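Local coordinates for protein flavohemoglobin (Malassezia yamatoensis, PDB 6O0A) that probably detoxifies nitric oxide by oxidising it to nitrate at its heme, using electrons that FAD relays from a reduced nicotinamide nucleotide, at residues Ser18-Thr22 / Lys23-Val27; Pro113-Tyr116 / Asp117-Tyr120; Asp138-Glu141 / Ala142-Val146. All blocks are in the same frame, centred on the assembly; numbering follows the deposited sequence. Where two conformers were deposited one is given.

Interaction 1 (Ser18-Thr22 / Lys23-Val27); sequences SGLST and KSQPV
Ser-21 and Ser-24 form the core of an ST motif that leads the chain from its N-terminal loop into helix 25-53 of the globin domain. The motif's two defining bonds are both present. Ser-21 OG accepts from Ser-24 N at 3.1 Å, while Ser-21 O accepts from Gln-25 N, also 3.1 Å away. The second donor lies almost straight ahead of the carbonyl (C=O...N 165°), whereas a further approach by Ser-24 N to Ser-21 O is bent and weak. A chi1 of 73° makes the first bond possible, because it places Ser-21 OG between its own backbone N and carbonyl carbon, from where it faces Ser-24 N.

The tight side faces the protein. Leu-20 directs its branches at the turn, with CD1 3.7 Å from Ser-24 CB and CD2 3.9 Å from Gln-25 CG. The leucine and glutamine side chains run past each other in opposing directions. Beyond them Leu-20 rests on Ile-87 and Leu-88 of helix 75-89 and on Val-146. Glu-145 of helix 137-163 binds both Ser-21 N and Ser-24 OG.

The opposite character belongs to Thr-22 and Lys-23, which are exposed; their side chains set out away from the partner segment, although CB of each still touches it. Lys-23 finds a salt bridge with Glu-141. Gln-25 connects the two sides: from its packed CG the extended chain reaches back along the loop, and NE2 donates to Leu-20 O at 2.9 Å. That carbonyl is met from above its plane, 40° out, although the acceptor stays close to the plane of the amide. At the watery margin a water donates to Gln-25 OE1 at 2.9 Å and lies 3.1 Å from Thr-22 OG1.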
loop_
_atom_site.group_PDB
_atom_site.type_symbol
_atom_site.label_atom_id
_atom_site.label_comp_id
_atom_site.label_asym_id
_atom_site.label_seq_id
_atom_site.Cartn_x
_atom_site.Cartn_y
_atom_site.Cartn_z
ATOM N N SER A 18 22.601 -16.962 5.932
ATOM C CA SER A 18 22.500 -18.166 5.110
ATOM C C SER A 18 21.351 -18.056 4.110
ATOM O O SER A 18 20.196 -17.934 4.506
ATOM C CB SER A 18 22.316 -19.409 5.990
ATOM O OG SER A 18 23.561 -20.032 6.280
ATOM N N GLY A 19 21.677 -18.096 2.815
ATOM C CA GLY A 19 20.685 -18.014 1.757
ATOM C C GLY A 19 20.023 -19.349 1.482
ATOM O O GLY A 19 19.867 -20.189 2.376
ATOM N N LEU A 20 19.619 -19.555 0.226
ATOM C CA LEU A 20 18.989 -20.819 -0.150
ATOM C C LEU A 20 20.055 -21.887 -0.335
ATOM O O LEU A 20 21.007 -21.703 -1.103
ATOM C CB LEU A 20 18.167 -20.682 -1.429
ATOM C CG LEU A 20 17.383 -21.958 -1.772
ATOM C CD1 LEU A 20 16.363 -22.274 -0.684
ATOM C CD2 LEU A 20 16.718 -21.874 -3.146
ATOM N N SER A 21 19.886 -23.002 0.371
ATOM C CA SER A 21 20.881 -24.065 0.385
ATOM C C SER A 21 21.047 -24.711 -0.990
ATOM O O SER A 21 20.107 -24.809 -1.782
ATOM C CB SER A 21 20.495 -25.139 1.397
ATOM O OG SER A 21 19.402 -25.915 0.908
ATOM N N THR A 22 22.270 -25.174 -1.252
ATOM C CA THR A 22 22.548 -25.939 -2.461
ATOM C C THR A 22 21.619 -27.141 -2.580
ATOM O O THR A 22 21.184 -27.499 -3.680
ATOM C CB THR A 22 24.011 -26.380 -2.447
ATOM O OG1 THR A 22 24.846 -25.213 -2.395
ATOM C CG2 THR A 22 24.346 -27.210 -3.678
ATOM N N LYS A 23 21.298 -27.772 -1.452
ATOM C CA LYS A 23 20.401 -28.925 -1.487
ATOM C C LYS A 23 19.025 -28.543 -2.021
ATOM O O LYS A 23 18.415 -29.298 -2.790
ATOM C CB LYS A 23 20.287 -29.522 -0.086
ATOM C CG LYS A 23 19.459 -30.795 0.025
ATOM C CD LYS A 23 19.426 -31.231 1.485
ATOM C CE LYS A 23 19.082 -32.710 1.652
ATOM N NZ LYS A 23 17.618 -32.958 1.682
ATOM N N SER A 24 18.523 -27.369 -1.635
ATOM C CA SER A 24 17.151 -27.012 -1.967
ATOM C C SER A 24 17.016 -26.442 -3.368
ATOM O O SER A 24 15.951 -26.581 -3.977
ATOM C CB SER A 24 16.602 -26.004 -0.959
ATOM O OG SER A 24 16.233 -26.655 0.243
ATOM N N GLN A 25 18.053 -25.785 -3.876
ATOM C CA GLN A 25 17.996 -25.094 -5.163
ATOM C C GLN A 25 17.368 -25.944 -6.273
ATOM O O GLN A 25 16.384 -25.504 -6.884
ATOM C CB GLN A 25 19.397 -24.615 -5.575
ATOM C CG GLN A 25 19.856 -23.374 -4.816
ATOM C CD GLN A 25 21.368 -23.224 -4.803
ATOM O OE1 GLN A 25 22.058 -23.699 -5.703
ATOM N NE2 GLN A 25 21.888 -22.578 -3.768
ATOM N N PRO A 26 17.869 -27.151 -6.558
ATOM C CA PRO A 26 17.290 -27.916 -7.676
ATOM C C PRO A 26 15.855 -28.325 -7.431
ATOM O O PRO A 26 15.081 -28.465 -8.385
ATOM C CB PRO A 26 18.200 -29.148 -7.781
ATOM C CG PRO A 26 19.343 -28.896 -6.887
ATOM C CD PRO A 26 18.902 -27.932 -5.855
ATOM N N VAL A 27 15.467 -28.531 -6.175
ATOM C CA VAL A 27 14.084 -28.890 -5.890
ATOM C C VAL A 27 13.161 -27.713 -6.171
ATOM O O VAL A 27 12.095 -27.875 -6.778
ATOM C CB VAL A 27 13.942 -29.382 -4.441
ATOM C CG1 VAL A 27 12.486 -29.770 -4.153
ATOM C CG2 VAL A 27 14.889 -30.555 -4.188
HETATM O O HOH W 1 24.854 -23.589 -5.094
#

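Interaction 2 (Pro113-Tyr116 / Asp117-Tyr120); sequences PDEY and DTVY. With HEM (protoporphyrin IX containing Fe), chain C.
This is a local contact of side chains three residues apart, Glu-115 and Thr-118, in the opening turn of helix 115-131, where it lines part of the globin domain's heme pocket. The two side chains lie alongside each other and point the same way. Thr-118 OG1 donates to Glu-115 OE1 at 2.8 Å, meeting the carboxylate oxygen nearly end-on to its C-O bond. A bend at chi2 (-70°) brings the carboxylate back toward the threonine, and its second oxygen, OE2, forms a salt bridge with Arg-54. Backbone bonds fix the turn: Val-119 N to Glu-115 O at 3.1 Å and Tyr-120 N to Tyr-116 O at 3.0 Å.

The heme fits closely against this turn. Its methyl CMC lies 3.2 Å from Glu-115 O and 3.3 Å from Val-119 CG2, and it also sits over one face of the Tyr-116 ring, offset toward the rim. Tyr-116 CE2 comes within 3.5 Å of the vinyl carbon CAB, while the phenol OH is hydrogen-bonded to Glu-158. Around the turn, Val-119 packs on Phe-46 and Met-50 of helix 25-53 and on Tyr-147 of helix 137-163, whose Leu-154 and Ile-155 meet Tyr-116.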
loop_
_atom_site.group_PDB
_atom_site.type_symbol
_atom_site.label_atom_id
_atom_site.label_comp_id
_atom_site.label_asym_id
_atom_site.label_seq_id
_atom_site.Cartn_x
_atom_site.Cartn_y
_atom_site.Cartn_z
ATOM N N PRO A 113 5.913 -11.483 15.420
ATOM C CA PRO A 113 6.713 -12.535 14.770
ATOM C C PRO A 113 6.199 -13.947 14.998
ATOM O O PRO A 113 6.368 -14.804 14.116
ATOM C CB PRO A 113 8.109 -12.349 15.381
ATOM C CG PRO A 113 8.142 -10.980 15.889
ATOM C CD PRO A 113 6.736 -10.603 16.272
ATOM N N ASP A 114 5.568 -14.230 16.140
ATOM C CA ASP A 114 5.085 -15.583 16.406
ATOM C C ASP A 114 4.055 -16.042 15.387
ATOM O O ASP A 114 3.889 -17.254 15.187
ATOM C CB ASP A 114 4.479 -15.668 17.811
ATOM C CG ASP A 114 5.530 -15.682 18.900
ATOM O OD1 ASP A 114 6.735 -15.726 18.571
ATOM O OD2 ASP A 114 5.146 -15.645 20.089
ATOM N N GLU A 115 3.348 -15.109 14.740
ATOM C CA GLU A 115 2.308 -15.544 13.817
ATOM C C GLU A 115 2.865 -16.116 12.521
ATOM O O GLU A 115 2.108 -16.727 11.762
ATOM C CB GLU A 115 1.336 -14.401 13.522
ATOM C CG GLU A 115 0.640 -13.856 14.773
ATOM C CD GLU A 115 -0.377 -14.817 15.383
ATOM O OE1 GLU A 115 -0.515 -15.972 14.913
ATOM O OE2 GLU A 115 -1.057 -14.405 16.345
ATOM N N TYR A 116 4.161 -15.947 12.242
ATOM C CA TYR A 116 4.710 -16.613 11.069
ATOM C C TYR A 116 4.675 -18.122 11.241
ATOM O O TYR A 116 4.582 -18.854 10.252
ATOM C CB TYR A 116 6.128 -16.122 10.792
ATOM C CG TYR A 116 6.146 -14.724 10.189
ATOM C CD1 TYR A 116 6.140 -13.598 11.001
ATOM C CD2 TYR A 116 6.152 -14.543 8.814
ATOM C CE1 TYR A 116 6.158 -12.315 10.453
ATOM C CE2 TYR A 116 6.171 -13.281 8.255
ATOM C CZ TYR A 116 6.174 -12.171 9.083
ATOM O OH TYR A 116 6.188 -10.915 8.528
ATOM N N ASP A 117 4.730 -18.603 12.489
ATOM C CA ASP A 117 4.553 -20.030 12.750
ATOM C C ASP A 117 3.131 -20.476 12.419
ATOM O O ASP A 117 2.920 -21.586 11.909
ATOM C CB ASP A 117 4.853 -20.342 14.216
ATOM C CG ASP A 117 6.306 -20.094 14.590
ATOM O OD1 ASP A 117 7.202 -20.376 13.772
ATOM O OD2 ASP A 117 6.552 -19.633 15.725
ATOM N N THR A 118 2.148 -19.626 12.719
ATOM C CA THR A 118 0.753 -19.922 12.398
ATOM C C THR A 118 0.553 -20.069 10.898
ATOM O O THR A 118 -0.043 -21.044 10.425
ATOM C CB THR A 118 -0.143 -18.810 12.941
ATOM O OG1 THR A 118 0.162 -18.588 14.326
ATOM C CG2 THR A 118 -1.613 -19.191 12.779
ATOM N N VAL A 119 1.041 -19.096 10.128
ATOM C CA VAL A 119 0.890 -19.159 8.683
ATOM C C VAL A 119 1.633 -20.359 8.119
ATOM O O VAL A 119 1.120 -21.052 7.233
ATOM C CB VAL A 119 1.328 -17.829 8.045
ATOM C CG1 VAL A 119 1.665 -18.005 6.571
ATOM C CG2 VAL A 119 0.188 -16.844 8.201
ATOM N N TYR A 120 2.823 -20.660 8.651
ATOM C CA TYR A 120 3.536 -21.842 8.173
ATOM C C TYR A 120 2.677 -23.095 8.343
ATOM O O TYR A 120 2.533 -23.894 7.413
ATOM C CB TYR A 120 4.872 -22.025 8.899
ATOM C CG TYR A 120 5.529 -23.308 8.416
ATOM C CD1 TYR A 120 6.226 -23.339 7.217
ATOM C CD2 TYR A 120 5.376 -24.501 9.116
ATOM C CE1 TYR A 120 6.797 -24.516 6.742
ATOM C CE2 TYR A 120 5.934 -25.685 8.648
ATOM C CZ TYR A 120 6.640 -25.688 7.460
ATOM O OH TYR A 120 7.193 -26.870 7.003
HETATM C CHA HEM C . -0.626 -8.753 3.333
HETATM C CHB HEM C . 3.081 -11.742 2.274
HETATM C CHC HEM C . 2.909 -13.538 6.778
HETATM C CHD HEM C . -1.173 -11.048 7.593
HETATM C C1A HEM C . 0.405 -9.388 2.663
HETATM C C2A HEM C . 0.829 -9.127 1.305
HETATM C C3A HEM C . 1.850 -9.943 1.017
HETATM C C4A HEM C . 2.104 -10.773 2.178
HETATM C CMA HEM C . 2.625 -10.028 -0.314
HETATM C CAA HEM C . 0.216 -8.057 0.376
HETATM C CBA HEM C . 1.013 -6.785 0.654
HETATM C CGA HEM C . 0.444 -5.637 -0.143
HETATM O O1A HEM C . -0.792 -5.417 -0.088
HETATM O O2A HEM C . 1.224 -4.937 -0.832
HETATM C C1B HEM C . 3.369 -12.486 3.400
HETATM C C2B HEM C . 4.419 -13.481 3.522
HETATM C C3B HEM C . 4.362 -13.994 4.767
HETATM C C4B HEM C . 3.289 -13.318 5.472
HETATM C CMB HEM C . 5.370 -13.848 2.366
HETATM C CAB HEM C . 5.256 -15.075 5.426
HETATM C CBB HEM C . 6.443 -15.483 4.949
HETATM C C1C HEM C . 1.764 -13.045 7.368
HETATM C C2C HEM C . 1.270 -13.421 8.668
HETATM C C3C HEM C . 0.138 -12.734 8.908
HETATM C C4C HEM C . -0.118 -11.914 7.744
HETATM C CMC HEM C . 2.003 -14.428 9.583
HETATM C CAC HEM C . -0.820 -12.775 10.128
HETATM C CBC HEM C . -0.967 -13.870 10.897
HETATM C C1D HEM C . -1.360 -10.215 6.510
HETATM C C2D HEM C . -2.471 -9.292 6.368
HETATM C C3D HEM C . -2.339 -8.665 5.201
HETATM C C4D HEM C . -1.133 -9.154 4.552
HETATM C CMD HEM C . -3.600 -9.115 7.410
HETATM C CAD HEM C . -3.307 -7.599 4.643
HETATM C CBD HEM C . -4.076 -8.226 3.484
HETATM C CGD HEM C . -5.216 -9.090 3.975
HETATM O O1D HEM C . -6.009 -8.631 4.842
HETATM O O2D HEM C . -5.350 -10.243 3.479
HETATM N NA HEM C . 1.208 -10.401 3.165
HETATM N NB HEM C . 2.704 -12.416 4.604
HETATM N NC HEM C . 0.899 -12.113 6.825
HETATM N ND HEM C . -0.558 -10.097 5.392
HETATM FE FE HEM C . 1.239 -11.067 5.093
#

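Interaction 3 (Asp138-Glu141 / Ala142-Val146)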
loop_
_atom_site.group_PDB
_atom_site.type_symbol
_atom_site.label_atom_id
_atom_site.label_comp_id
_atom_site.label_asym_id
_atom_site.label_seq_id
_atom_site.Cartn_x
_atom_site.Cartn_y
_atom_site.Cartn_z
ATOM N N ASP A 138 11.293 -34.199 0.239
ATOM C CA ASP A 138 12.212 -33.305 -0.456
ATOM C C ASP A 138 11.534 -31.991 -0.828
ATOM O O ASP A 138 12.109 -30.909 -0.636
ATOM C CB ASP A 138 12.803 -33.994 -1.699
ATOM C CG ASP A 138 11.743 -34.641 -2.614
ATOM O OD1 ASP A 138 10.521 -34.565 -2.347
ATOM O OD2 ASP A 138 12.159 -35.241 -3.630
ATOM N N ILE A 139 10.298 -32.058 -1.322
ATOM C CA ILE A 139 9.591 -30.848 -1.743
ATOM C C ILE A 139 9.214 -30.000 -0.535
ATOM O O ILE A 139 9.394 -28.774 -0.529
ATOM C CB ILE A 139 8.352 -31.228 -2.580
ATOM C CG1 ILE A 139 8.786 -31.888 -3.894
ATOM C CG2 ILE A 139 7.470 -30.011 -2.836
ATOM C CD1 ILE A 139 7.624 -32.352 -4.762
ATOM N N VAL A 140 8.671 -30.637 0.502
ATOM C CA VAL A 140 8.273 -29.893 1.691
ATOM C C VAL A 140 9.494 -29.263 2.353
ATOM O O VAL A 140 9.458 -28.103 2.775
ATOM C CB VAL A 140 7.505 -30.817 2.656
ATOM C CG1 VAL A 140 7.253 -30.111 3.979
ATOM C CG2 VAL A 140 6.204 -31.274 2.009
ATOM N N GLU A 141 10.613 -29.997 2.401
ATOM C CA GLU A 141 11.824 -29.452 3.017
ATOM C C GLU A 141 12.321 -28.215 2.273
ATOM O O GLU A 141 12.652 -27.193 2.887
ATOM C CB GLU A 141 12.918 -30.520 3.060
ATOM C CG GLU A 141 14.168 -30.078 3.791
ATOM C CD GLU A 141 15.251 -31.126 3.727
ATOM O OE1 GLU A 141 15.031 -32.240 4.247
ATOM O OE2 GLU A 141 16.311 -30.854 3.131
ATOM N N ALA A 142 12.381 -28.287 0.941
ATOM C CA ALA A 142 12.914 -27.167 0.173
ATOM C C ALA A 142 12.015 -25.939 0.274
ATOM O O ALA A 142 12.504 -24.817 0.455
ATOM C CB ALA A 142 13.102 -27.581 -1.286
ATOM N N TRP A 143 10.696 -26.124 0.173
ATOM C CA TRP A 143 9.801 -24.973 0.255
ATOM C C TRP A 143 9.711 -24.425 1.676
ATOM O O TRP A 143 9.521 -23.216 1.867
ATOM C CB TRP A 143 8.425 -25.349 -0.310
ATOM C CG TRP A 143 8.476 -25.338 -1.811
ATOM C CD1 TRP A 143 8.667 -26.411 -2.642
ATOM C CD2 TRP A 143 8.438 -24.176 -2.658
ATOM N NE1 TRP A 143 8.710 -25.987 -3.960
ATOM C CE2 TRP A 143 8.572 -24.623 -3.992
ATOM C CE3 TRP A 143 8.291 -22.808 -2.416
ATOM C CZ2 TRP A 143 8.562 -23.744 -5.079
ATOM C CZ3 TRP A 143 8.274 -21.939 -3.494
ATOM C CH2 TRP A 143 8.406 -22.413 -4.810
ATOM N N THR A 144 9.879 -25.282 2.683
ATOM C CA THR A 144 9.994 -24.790 4.051
ATOM C C THR A 144 11.199 -23.864 4.208
ATOM O O THR A 144 11.109 -22.822 4.868
ATOM C CB THR A 144 10.068 -25.980 5.008
ATOM O OG1 THR A 144 8.827 -26.697 4.935
ATOM C CG2 THR A 144 10.326 -25.529 6.441
ATOM N N GLU A 145 12.339 -24.226 3.605
ATOM C CA GLU A 145 13.501 -23.349 3.659
ATOM C C GLU A 145 13.192 -21.996 3.027
ATOM O O GLU A 145 13.533 -20.949 3.590
ATOM C CB GLU A 145 14.693 -23.999 2.961
ATOM C CG GLU A 145 15.966 -23.175 3.147
ATOM C CD GLU A 145 17.185 -23.772 2.465
ATOM O OE1 GLU A 145 17.163 -24.972 2.115
ATOM O OE2 GLU A 145 18.169 -23.023 2.279
ATOM N N VAL A 146 12.543 -22.009 1.857
ATOM C CA VAL A 146 12.136 -20.776 1.186
ATOM C C VAL A 146 11.236 -19.951 2.096
ATOM O O VAL A 146 11.451 -18.749 2.283
ATOM C CB VAL A 146 11.438 -21.099 -0.151
ATOM C CG1 VAL A 146 10.862 -19.834 -0.802
ATOM C CG2 VAL A 146 12.395 -21.791 -1.101
#
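Trp-143 lays the CD1 corner of its indole against Ile-139, one turn back, where Ile-139 CG2 is 3.8 Å away. The two side chains meet at a slant, an apolar contact. The Ile-139 carbonyl joins it: Ile-139 O lies at the ring's edge, near the indole plane and 3.3 Å from CD1, while the same oxygen accepts from Trp-143 N at 3.0 Å. A chi1 of -78° sets the indole beside its own backbone N, which helps bring CD1 near this carbonyl. NE1 is hydrogen-bonded to Thr-31 OG1 of helix 25-53, which probably helps to fix the ring's rotation.

Ile-139 and Trp-143, like Val-140 and Thr-144, are i to i+4 neighbours on helix 137-163, a long alpha-helix of the globin domain. The buried side of this segment packs against several other helices: Ala-142 and Val-146 touch Ile-28, Trp-143 reaches Ala-84, and Thr-144 meets Phe-124. A polar grip occurs at Val-140 O, which takes two bonds from one residue. Thr-144 N donates to Val-140 O at 2.9 Å, and Thr-144 OG1 reaches Val-140 O at 2.7 Å from the opposite face of the carbonyl plane, 38° out of it. With chi1 at -64° the hydroxyl stands beside the backbone N, turned back toward the preceding turn; Tyr-120 OH is its other partner.

Toward the N-terminal segment Glu-141 and Glu-145 both extend beyond CG. Glu-141 OE2 and Glu-145 OE1 remain 6.0 Å apart; the salt bridge of Glu-141 to Lys-23 probably eases the like charges, while hydrogen bonds from the N-terminal segment hold Glu-145.

Overall arrangement
Interactions 1 and 3 belong to one patch: their centres are 9 Å apart and the Glu-145 carboxylate spans them, with OE2 2.6 Å from Ser-21 N and OE1 2.7 Å from Ser-24 OG. Interaction 3 also reaches interaction 2, since Tyr-120 OH lies 2.6 Å from Thr-144 OG1, so the 138-146 turns link the other two. Interactions 1 and 2 do not touch; their nearest atoms are about 11 Å apart. Heme contact falls to interaction 2. The Trp-143 side chain is about 10 Å from the heme and that of Leu-20 about 13 Å, so interaction 3 lies in the helical packing beyond the heme and interaction 1 at the surface outside it.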